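Local coordinates for protein virC2 (Agrobacterium tumefaciens, PDB 2RH3) that probably binds DNA through its ribbon-helix-helix fold and enhances T-DNA transfer and virulence in crown gall tumour formation, at residues A[3-8]-A[102-107]. Sequence-based numbering, arbitrary orientation.
Sequences VFLSAR and HKLATA
Strand 3-7 crosses helix 102-107 at -59°, the short axes 6.1 Å apart at their closest, with the CA atoms of Ser6 and His102, and of Ala7 and Thr106, nearest each other. The contact belongs to the ribbon-helix-helix fold of the C-terminal part of VirC2, whose antiparallel ribbon, completed by strand 71-76, forms here within a single chain; the helix segment, from helix 97-118, packs against the ribbon. Ala105 points its CB at the strand, 3.3 Å from Ser6 O and against the CB atoms of Leu5 and Ala7. Leu5 and Leu104 meet at a slant, CD2 to CD2 at 3.9 Å; with CG anti to the backbone N (chi1 -178°), Leu104 CD2 also meets Val3 CG1. Ile82 and Phe42 extend this apolar layer. On the polar side, Ser6 O receives a nearly straight CA-H...O contact from His102 CA (3.4 Å) and a weak, bent bond from His102 ND1 (3.3 Å, 127° at the hydrogen). Ser6 OG, resting against His102 CB, offers ND1 an alternative weak bond, the donor undetermined. Thr106 OG1 sits above the imidazole plane, nearer perimeter than centre, and donates to His102 O. One water donates to Thr106 OG1 (2.7 Å) and accepts from Arg8 N (2.9 Å), just past the strand.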
loop_
_atom_site.group_PDB
_atom_site.type_symbol
_atom_site.label_atom_id
_atom_site.label_comp_id
_atom_site.label_asym_id
_atom_site.label_seq_id
_atom_site.Cartn_x
_atom_site.Cartn_y
_atom_site.Cartn_z
ATOM N N VAL A 3 10.988 7.768 2.446
ATOM C CA VAL A 3 10.888 6.454 1.824
ATOM C C VAL A 3 10.102 6.581 0.524
ATOM O O VAL A 3 9.010 7.160 0.495
ATOM C CB VAL A 3 10.224 5.422 2.781
ATOM C CG1 VAL A 3 9.999 4.075 2.091
ATOM C CG2 VAL A 3 11.076 5.240 4.029
ATOM N N PHE A 4 10.675 6.055 -0.551
ATOM C CA PHE A 4 10.015 6.054 -1.841
ATOM C C PHE A 4 9.181 4.786 -1.979
ATOM O O PHE A 4 9.622 3.696 -1.591
ATOM C CB PHE A 4 11.024 6.255 -2.977
ATOM C CG PHE A 4 11.687 7.611 -2.947
ATOM C CD1 PHE A 4 11.114 8.699 -3.604
ATOM C CD2 PHE A 4 12.866 7.808 -2.226
ATOM C CE1 PHE A 4 11.715 9.964 -3.557
ATOM C CE2 PHE A 4 13.475 9.065 -2.174
ATOM C CZ PHE A 4 12.899 10.145 -2.841
ATOM N N LEU A 5 7.961 4.961 -2.487
ATOM C CA LEU A 5 6.913 3.944 -2.467
ATOM C C LEU A 5 6.276 3.787 -3.844
ATOM O O LEU A 5 6.276 4.715 -4.645
ATOM C CB LEU A 5 5.821 4.370 -1.481
ATOM C CG LEU A 5 6.287 4.743 -0.073
ATOM C CD1 LEU A 5 5.386 5.823 0.511
ATOM C CD2 LEU A 5 6.332 3.510 0.822
ATOM N N SER A 6 5.718 2.613 -4.105
ATOM C CA SER A 6 5.038 2.357 -5.366
ATOM C C SER A 6 3.991 1.279 -5.183
ATOM O O SER A 6 4.149 0.383 -4.358
ATOM C CB SER A 6 6.029 1.964 -6.469
ATOM O OG SER A 6 6.712 0.769 -6.147
ATOM N N ALA A 7 2.901 1.384 -5.941
ATOM C CA ALA A 7 1.829 0.400 -5.868
ATOM C C ALA A 7 1.000 0.399 -7.136
ATOM O O ALA A 7 0.970 1.388 -7.863
ATOM C CB ALA A 7 0.933 0.678 -4.670
ATOM N N ARG A 8 0.330 -0.720 -7.386
ATOM C CA ARG A 8 -0.582 -0.843 -8.529
ATOM C C ARG A 8 -2.025 -0.693 -8.063
ATOM O O ARG A 8 -2.389 -1.187 -7.010
ATOM C CB ARG A 8 -0.456 -2.227 -9.154
ATOM C CG ARG A 8 0.842 -2.513 -9.863
ATOM C CD ARG A 8 0.753 -3.870 -10.526
ATOM N NE ARG A 8 1.936 -4.152 -11.334
ATOM C CZ ARG A 8 2.090 -3.774 -12.599
ATOM N NH1 ARG A 8 1.141 -3.084 -13.223
ATOM N NH2 ARG A 8 3.207 -4.082 -13.240
ATOM N N HIS A 102 7.948 -0.765 -2.689
ATOM C CA HIS A 102 6.821 -1.452 -3.306
ATOM C C HIS A 102 6.159 -2.391 -2.306
ATOM O O HIS A 102 4.933 -2.407 -2.195
ATOM C CB HIS A 102 7.258 -2.226 -4.544
ATOM C CG HIS A 102 6.139 -2.957 -5.222
ATOM N ND1 HIS A 102 5.146 -2.316 -5.930
ATOM C CD2 HIS A 102 5.870 -4.283 -5.314
ATOM C CE1 HIS A 102 4.305 -3.212 -6.417
ATOM N NE2 HIS A 102 4.717 -4.412 -6.051
ATOM N N LYS A 103 6.975 -3.147 -1.561
ATOM C CA LYS A 103 6.468 -4.085 -0.553
ATOM C C LYS A 103 5.711 -3.354 0.544
ATOM O O LYS A 103 4.625 -3.788 0.962
ATOM C CB LYS A 103 7.620 -4.903 0.062
ATOM C CG LYS A 103 8.166 -5.943 -0.888
ATOM C CD LYS A 103 9.134 -6.878 -0.164
ATOM C CE LYS A 103 9.921 -7.738 -1.137
ATOM N NZ LYS A 103 9.057 -8.666 -1.925
ATOM N N LEU A 104 6.286 -2.239 0.992
ATOM C CA LEU A 104 5.705 -1.453 2.082
ATOM C C LEU A 104 4.368 -0.843 1.655
ATOM O O LEU A 104 3.361 -1.006 2.358
ATOM C CB LEU A 104 6.677 -0.360 2.542
ATOM C CG LEU A 104 6.208 0.520 3.717
ATOM C CD1 LEU A 104 5.873 -0.327 4.940
ATOM C CD2 LEU A 104 7.219 1.592 4.068
ATOM N N ALA A 105 4.352 -0.174 0.506
ATOM C CA ALA A 105 3.100 0.438 0.012
ATOM C C ALA A 105 2.028 -0.608 -0.241
ATOM O O ALA A 105 0.862 -0.424 0.136
ATOM C CB ALA A 105 3.354 1.250 -1.246
ATOM N N THR A 106 2.424 -1.715 -0.866
ATOM C CA THR A 106 1.485 -2.771 -1.204
ATOM C C THR A 106 0.847 -3.383 0.052
ATOM O O THR A 106 -0.365 -3.606 0.086
ATOM C CB THR A 106 2.138 -3.826 -2.129
ATOM O OG1 THR A 106 2.496 -3.189 -3.369
ATOM C CG2 THR A 106 1.179 -4.979 -2.401
ATOM N N ALA A 107 1.656 -3.625 1.083
ATOM C CA ALA A 107 1.147 -4.131 2.358
ATOM C C ALA A 107 0.200 -3.140 3.034
ATOM O O ALA A 107 -0.828 -3.538 3.563
ATOM C CB ALA A 107 2.304 -4.479 3.307
HETATM O O HOH W 1 0.887 -2.908 -5.512
#